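Local coordinates for protein L544 (Acanthamoeba polyphaga mimivirus, PDB 4AMQ) that probably acts as a metal-dependent nucleotidyl transferase, pairing a manganese-carrying nucleotidyltransferase domain with a helical domain, at residues Q98-Y103 with S292-L297; Q84-L89 with L197-F202. All blocks are in the same frame, centred on the assembly; numbering follows the deposited sequence.

Contact 1 (Q98-Y103 with S292-L297). With MG (magnesium ion), chain D.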
loop_
_atom_site.group_PDB
_atom_site.type_symbol
_atom_site.label_atom_id
_atom_site.label_comp_id
_atom_site.label_asym_id
_atom_site.label_seq_id
_atom_site.Cartn_x
_atom_site.Cartn_y
_atom_site.Cartn_z
ATOM N N GLN A 98 -3.555 9.977 -16.777
ATOM C CA GLN A 98 -2.534 10.083 -15.740
ATOM C C GLN A 98 -3.057 9.673 -14.360
ATOM O O GLN A 98 -2.301 9.200 -13.512
ATOM C CB GLN A 98 -1.993 11.514 -15.688
ATOM C CG GLN A 98 -0.937 11.744 -14.617
ATOM C CD GLN A 98 -0.503 13.192 -14.534
ATOM O OE1 GLN A 98 -1.332 14.101 -14.528
ATOM N NE2 GLN A 98 0.803 13.415 -14.469
ATOM N N ILE A 99 -4.355 9.850 -14.142
ATOM C CA ILE A 99 -4.941 9.641 -12.823
ATOM C C ILE A 99 -6.064 8.622 -12.834
ATOM O O ILE A 99 -7.017 8.745 -13.594
ATOM C CB ILE A 99 -5.514 10.949 -12.254
ATOM C CG1 ILE A 99 -4.410 11.998 -12.101
ATOM C CG2 ILE A 99 -6.211 10.689 -10.922
ATOM C CD1 ILE A 99 -4.913 13.328 -11.581
ATOM N N LYS A 100 -5.962 7.622 -11.971
ATOM C CA LYS A 100 -7.039 6.659 -11.828
ATOM C C LYS A 100 -7.411 6.507 -10.360
ATOM O O LYS A 100 -6.551 6.267 -9.516
ATOM C CB LYS A 100 -6.634 5.306 -12.427
ATOM C CG LYS A 100 -7.813 4.410 -12.788
ATOM C CD LYS A 100 -7.352 3.068 -13.352
ATOM C CE LYS A 100 -6.625 3.229 -14.680
ATOM N NZ LYS A 100 -7.532 3.672 -15.778
ATOM N N LEU A 101 -8.693 6.667 -10.054
ATOM C CA LEU A 101 -9.186 6.373 -8.722
ATOM C C LEU A 101 -9.588 4.904 -8.659
ATOM O O LEU A 101 -10.639 4.525 -9.168
ATOM C CB LEU A 101 -10.374 7.271 -8.373
ATOM C CG LEU A 101 -11.044 6.989 -7.028
ATOM C CD1 LEU A 101 -10.026 7.006 -5.899
ATOM C CD2 LEU A 101 -12.155 7.998 -6.764
ATOM N N ILE A 102 -8.741 4.082 -8.046
ATOM C CA ILE A 102 -8.960 2.637 -7.999
ATOM C C ILE A 102 -10.038 2.233 -6.997
ATOM O O ILE A 102 -10.971 1.510 -7.333
ATOM C CB ILE A 102 -7.663 1.874 -7.658
ATOM C CG1 ILE A 102 -6.596 2.117 -8.728
ATOM C CG2 ILE A 102 -7.945 0.384 -7.518
ATOM C CD1 ILE A 102 -6.967 1.595 -10.094
ATOM N N TYR A 103 -9.903 2.694 -5.760
ATOM C CA TYR A 103 -10.869 2.341 -4.728
ATOM C C TYR A 103 -11.291 3.543 -3.907
ATOM O O TYR A 103 -10.482 4.420 -3.606
ATOM C CB TYR A 103 -10.298 1.299 -3.763
ATOM C CG TYR A 103 -9.971 -0.049 -4.361
ATOM C CD1 TYR A 103 -10.949 -0.819 -4.979
ATOM C CD2 TYR A 103 -8.686 -0.568 -4.268
ATOM C CE1 TYR A 103 -10.646 -2.060 -5.513
ATOM C CE2 TYR A 103 -8.377 -1.804 -4.794
ATOM C CZ TYR A 103 -9.357 -2.545 -5.414
ATOM O OH TYR A 103 -9.038 -3.775 -5.932
ATOM N N SER A 292 -7.201 -5.369 -9.240
ATOM C CA SER A 292 -8.406 -4.545 -9.320
ATOM C C SER A 292 -9.039 -4.608 -10.709
ATOM O O SER A 292 -10.187 -4.215 -10.894
ATOM C CB SER A 292 -8.090 -3.087 -8.974
ATOM O OG SER A 292 -7.481 -2.423 -10.075
ATOM N N GLY A 293 -8.280 -5.094 -11.684
ATOM C CA GLY A 293 -8.765 -5.176 -13.048
ATOM C C GLY A 293 -8.622 -3.873 -13.813
ATOM O O GLY A 293 -9.488 -3.525 -14.611
ATOM N N ASN A 294 -7.525 -3.156 -13.578
ATOM C CA ASN A 294 -7.294 -1.869 -14.227
ATOM C C ASN A 294 -5.900 -1.708 -14.831
ATOM O O ASN A 294 -5.531 -0.618 -15.256
ATOM C CB ASN A 294 -7.568 -0.715 -13.255
ATOM C CG ASN A 294 -9.040 -0.557 -12.939
ATOM O OD1 ASN A 294 -9.818 -0.101 -13.777
ATOM N ND2 ASN A 294 -9.431 -0.935 -11.726
ATOM N N LEU A 295 -5.121 -2.784 -14.856
ATOM C CA LEU A 295 -3.797 -2.740 -15.467
ATOM C C LEU A 295 -3.883 -3.056 -16.957
ATOM O O LEU A 295 -4.196 -4.180 -17.338
ATOM C CB LEU A 295 -2.857 -3.741 -14.786
ATOM C CG LEU A 295 -1.374 -3.645 -15.152
ATOM C CD1 LEU A 295 -0.818 -2.280 -14.776
ATOM C CD2 LEU A 295 -0.569 -4.751 -14.481
ATOM N N ASP A 296 -3.622 -2.064 -17.802
ATOM C CA ASP A 296 -3.525 -2.322 -19.231
ATOM C C ASP A 296 -2.079 -2.646 -19.606
ATOM O O ASP A 296 -1.160 -2.457 -18.804
ATOM C CB ASP A 296 -4.086 -1.155 -20.056
ATOM C CG ASP A 296 -3.288 0.122 -19.891
ATOM O OD1 ASP A 296 -2.456 0.190 -18.967
ATOM O OD2 ASP A 296 -3.501 1.064 -20.682
ATOM N N LEU A 297 -1.884 -3.156 -20.817
ATOM C CA LEU A 297 -0.565 -3.613 -21.244
ATOM C C LEU A 297 0.462 -2.494 -21.169
ATOM O O LEU A 297 1.566 -2.684 -20.660
ATOM C CB LEU A 297 -0.620 -4.187 -22.665
ATOM C CG LEU A 297 0.717 -4.667 -23.236
ATOM C CD1 LEU A 297 1.373 -5.654 -22.288
ATOM C CD2 LEU A 297 0.533 -5.288 -24.617
HETATM MG MG MG D . -8.427 8.025 -15.467
HETATM O O HOH W 1 -6.728 6.552 -16.440
HETATM O O HOH W 2 -10.452 6.727 -14.590
#

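Contact 2 (Q84-L89 with L197-F202)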
loop_
_atom_site.group_PDB
_atom_site.type_symbol
_atom_site.label_atom_id
_atom_site.label_comp_id
_atom_site.label_asym_id
_atom_site.label_seq_id
_atom_site.Cartn_x
_atom_site.Cartn_y
_atom_site.Cartn_z
ATOM N N GLN A 84 -21.741 13.447 -3.859
ATOM C CA GLN A 84 -21.777 14.131 -5.145
ATOM C C GLN A 84 -20.415 14.712 -5.528
ATOM O O GLN A 84 -20.080 14.794 -6.711
ATOM C CB GLN A 84 -22.852 15.222 -5.151
ATOM C CG GLN A 84 -22.961 15.984 -6.466
ATOM C CD GLN A 84 -23.283 15.082 -7.642
ATOM O OE1 GLN A 84 -24.049 14.123 -7.515
ATOM N NE2 GLN A 84 -22.693 15.382 -8.794
ATOM N N ARG A 85 -19.630 15.106 -4.530
ATOM C CA ARG A 85 -18.279 15.606 -4.780
ATOM C C ARG A 85 -17.333 14.485 -5.221
ATOM O O ARG A 85 -16.401 14.717 -5.986
ATOM C CB ARG A 85 -17.722 16.319 -3.544
ATOM C CG ARG A 85 -16.243 16.683 -3.629
ATOM C CD ARG A 85 -15.926 17.576 -4.830
ATOM N NE ARG A 85 -14.517 17.962 -4.855
ATOM C CZ ARG A 85 -13.892 18.457 -5.919
ATOM N NH1 ARG A 85 -14.550 18.626 -7.057
ATOM N NH2 ARG A 85 -12.606 18.779 -5.846
ATOM N N ILE A 86 -17.577 13.274 -4.730
ATOM C CA ILE A 86 -16.786 12.119 -5.133
ATOM C C ILE A 86 -17.157 11.726 -6.558
ATOM O O ILE A 86 -16.298 11.340 -7.352
ATOM C CB ILE A 86 -16.990 10.921 -4.183
ATOM C CG1 ILE A 86 -16.629 11.316 -2.750
ATOM C CG2 ILE A 86 -16.148 9.736 -4.624
ATOM C CD1 ILE A 86 -15.257 11.946 -2.619
ATOM N N VAL A 87 -18.442 11.837 -6.876
ATOM C CA VAL A 87 -18.916 11.596 -8.230
ATOM C C VAL A 87 -18.266 12.580 -9.195
ATOM O O VAL A 87 -17.831 12.199 -10.280
ATOM C CB VAL A 87 -20.450 11.699 -8.317
ATOM C CG1 VAL A 87 -20.903 11.803 -9.767
ATOM C CG2 VAL A 87 -21.094 10.503 -7.635
ATOM N N ASP A 88 -18.192 13.844 -8.790
ATOM C CA ASP A 88 -17.549 14.868 -9.606
ATOM C C ASP A 88 -16.080 14.530 -9.846
ATOM O O ASP A 88 -15.588 14.630 -10.967
ATOM C CB ASP A 88 -17.683 16.245 -8.954
ATOM C CG ASP A 88 -19.122 16.730 -8.906
ATOM O OD1 ASP A 88 -20.027 15.945 -9.257
ATOM O OD2 ASP A 88 -19.350 17.893 -8.505
ATOM N N LEU A 89 -15.382 14.128 -8.791
ATOM C CA LEU A 89 -13.988 13.718 -8.919
ATOM C C LEU A 89 -13.845 12.570 -9.914
ATOM O O LEU A 89 -13.018 12.622 -10.823
ATOM C CB LEU A 89 -13.412 13.316 -7.559
ATOM C CG LEU A 89 -12.980 14.469 -6.652
ATOM C CD1 LEU A 89 -12.585 13.958 -5.275
ATOM C CD2 LEU A 89 -11.831 15.244 -7.289
ATOM N N LEU A 197 -13.640 8.572 4.690
ATOM C CA LEU A 197 -13.481 7.664 3.560
ATOM C C LEU A 197 -12.079 7.807 2.979
ATOM O O LEU A 197 -11.443 8.856 3.118
ATOM C CB LEU A 197 -14.552 7.909 2.492
ATOM C CG LEU A 197 -14.629 9.280 1.818
ATOM C CD1 LEU A 197 -13.628 9.375 0.674
ATOM C CD2 LEU A 197 -16.040 9.537 1.307
ATOM N N LEU A 198 -11.589 6.746 2.345
ATOM C CA LEU A 198 -10.240 6.756 1.788
ATOM C C LEU A 198 -10.288 6.683 0.270
ATOM O O LEU A 198 -10.918 5.782 -0.290
ATOM C CB LEU A 198 -9.421 5.581 2.335
ATOM C CG LEU A 198 -7.961 5.467 1.884
ATOM C CD1 LEU A 198 -7.122 6.550 2.537
ATOM C CD2 LEU A 198 -7.392 4.094 2.212
ATOM N N LEU A 199 -9.635 7.639 -0.386
ATOM C CA LEU A 199 -9.495 7.620 -1.837
ATOM C C LEU A 199 -8.153 6.994 -2.208
ATOM O O LEU A 199 -7.096 7.523 -1.857
ATOM C CB LEU A 199 -9.582 9.040 -2.405
ATOM C CG LEU A 199 -10.841 9.855 -2.096
ATOM C CD1 LEU A 199 -10.712 11.282 -2.621
ATOM C CD2 LEU A 199 -12.078 9.181 -2.669
ATOM N N GLN A 200 -8.188 5.866 -2.908
ATOM C CA GLN A 200 -6.950 5.210 -3.322
ATOM C C GLN A 200 -6.655 5.443 -4.796
ATOM O O GLN A 200 -7.243 4.809 -5.672
ATOM C CB GLN A 200 -6.979 3.715 -3.006
ATOM C CG GLN A 200 -6.784 3.410 -1.528
ATOM C CD GLN A 200 -6.614 1.931 -1.257
ATOM O OE1 GLN A 200 -7.110 1.090 -2.005
ATOM N NE2 GLN A 200 -5.903 1.606 -0.184
ATOM N N TYR A 201 -5.735 6.363 -5.059
ATOM C CA TYR A 201 -5.384 6.728 -6.420
ATOM C C TYR A 201 -4.105 6.030 -6.857
ATOM O O TYR A 201 -3.276 5.643 -6.031
ATOM C CB TYR A 201 -5.143 8.240 -6.526
ATOM C CG TYR A 201 -6.358 9.142 -6.404
ATOM C CD1 TYR A 201 -7.156 9.418 -7.507
ATOM C CD2 TYR A 201 -6.672 9.762 -5.199
ATOM C CE1 TYR A 201 -8.247 10.260 -7.409
ATOM C CE2 TYR A 201 -7.765 10.610 -5.090
ATOM C CZ TYR A 201 -8.548 10.856 -6.200
ATOM O OH TYR A 201 -9.638 11.698 -6.104
ATOM N N PHE A 202 -3.955 5.875 -8.165
ATOM C CA PHE A 202 -2.643 5.670 -8.755
ATOM C C PHE A 202 -2.428 6.745 -9.815
ATOM O O PHE A 202 -3.300 7.007 -10.639
ATOM C CB PHE A 202 -2.469 4.246 -9.292
ATOM C CG PHE A 202 -2.093 3.260 -8.228
ATOM C CD1 PHE A 202 -0.762 3.063 -7.892
ATOM C CD2 PHE A 202 -3.069 2.566 -7.528
ATOM C CE1 PHE A 202 -0.405 2.173 -6.895
ATOM C CE2 PHE A 202 -2.721 1.673 -6.531
ATOM C CZ PHE A 202 -1.384 1.476 -6.214
#

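Contact 1 (Q98-Y103 with S292-L297)
Lys-100 and Asn-294 meet where strand 99-108 of the nucleotidyltransferase domain comes up against the loop after helix 274-292 of the helical domain, a small example of how two domains can touch through the apolar parts of polar residues. From a CB directed at the loop, the lysine runs extended through CG to CD, which lies 3.8 Å from Asn-294 CB and about as close to its CG and OD1, crossing that side chain at a slant. CE comes next, 4.0 Å from Asn-294 O. Bends at chi3 (-65°) and chi4 (-68°) then bring NZ back to a water, 3.1 Å away, that is itself a ligand of the magnesium ion; Ile-99 O, 2.5 Å from the metal, and Asp-96 O bind the same ion.

Farther along the strand, Ile-102 CD1 approaches Asn-294 ND2 at 3.9 Å, the two side chains sliding past each other in opposite directions, and Ile-102 CG2 reaches Ser-292 CB. The same CG2 covers one face of the Tyr-103 ring near its rim. Tyr-103 OH sits 3.3 Å from Ser-292 CB, with the ring oblique to it. Ile-102 and Tyr-103 both face Gln-200 in a classic beta bulge, which probably helps both to reach Ser-292.

The loop is shaped from within. Gly-293 closes helix 274-292 in a Schellman motif, and Asn-294 ND2 donates to Ser-292 OG (3.0 Å, 166°) close to its own amide plane, while that hydroxyl also bonds Ile-289 O. The amide nitrogen is spent on the hydroxyl and the hydroxyl on Ile-289 O; what joins the two segments is van der Waals packing, and the lysine ammonium is directed to the hydration shell of the metal.

Contact 2 (Q84-L89 with L197-F202)
Helix 84-89, which brings Ile-86 and Leu-89 to the contact, runs almost exactly along the direction of strand 197-202, with the segment axes at 2° and 12.2 Å apart. At that spacing the backbones stay well separated, and the ends of the side chains do the touching. Ile-86 lies above the stretch between two strand leucines: its CG1 comes to 4.5 Å from Leu-197 CD2, and its CD1 to 4.2 Å from Leu-199 CD2. One turn on, Leu-89 CD1 takes up the other methyl of the same leucine, Leu-199 CD1, also at 4.2 Å, and meets Tyr-201 OH at 3.8 Å.

The helix belongs to a beta-alpha-beta crossover: it follows strand 66-72 and leads into strand 99-108, parallel strands of one mixed sheet that are separated by 209-217 and 196-204. In crossing, it lies over strand 196-204, whose alternate residues Leu-197, Leu-199 and Tyr-201 turn to it, an alpha/beta layer consistent with a nucleotidyltransferase fold. Phe-202, on the other face of the strand, packs against helix 274-292.

Leu-89 and Tyr-201 cross nearly at right angles. The tyrosine's CG stands beside its backbone N (chi1 -71°), an orientation that carries the phenol out toward the helix; there its hydroxyl makes a weak hydrogen bond to Ile-42 O as well as touching the leucine methyl. Val-44, in the loop after helix 28-42, is shared by Ile-86, Leu-89 and Leu-199, and its carbonyl oxygen accepts from Arg-85 NE. That arginine's guanidinium has Leu-89 CD2 over one face, 3.9 Å above the plane and displaced toward the rim.

Overall arrangement
Contacts 1 and 2, with centres 14 Å apart, work from two faces of one sheet through neighbouring strands. Gln-200 joins them: its O lies 2.9 Å from Ile-102 N, and its N 2.8 Å from Tyr-103 O, both probable hydrogen bonds. Phe-202 CD2 packs 3.8 Å from Ile-102 CG1 on the face turned to the helical domain, whereas contact 2 lies beneath the crossover helix. Magnesium, bound within contact 1, is about 8 Å from the Tyr-201 side chain. Two manganese sites, sharing Asp-66 and Asp-68, one with Asp-213 as well, lie farther off: a manganese ion is about 12 Å from the Tyr-103 side chain and about 10 Å from that of Tyr-201.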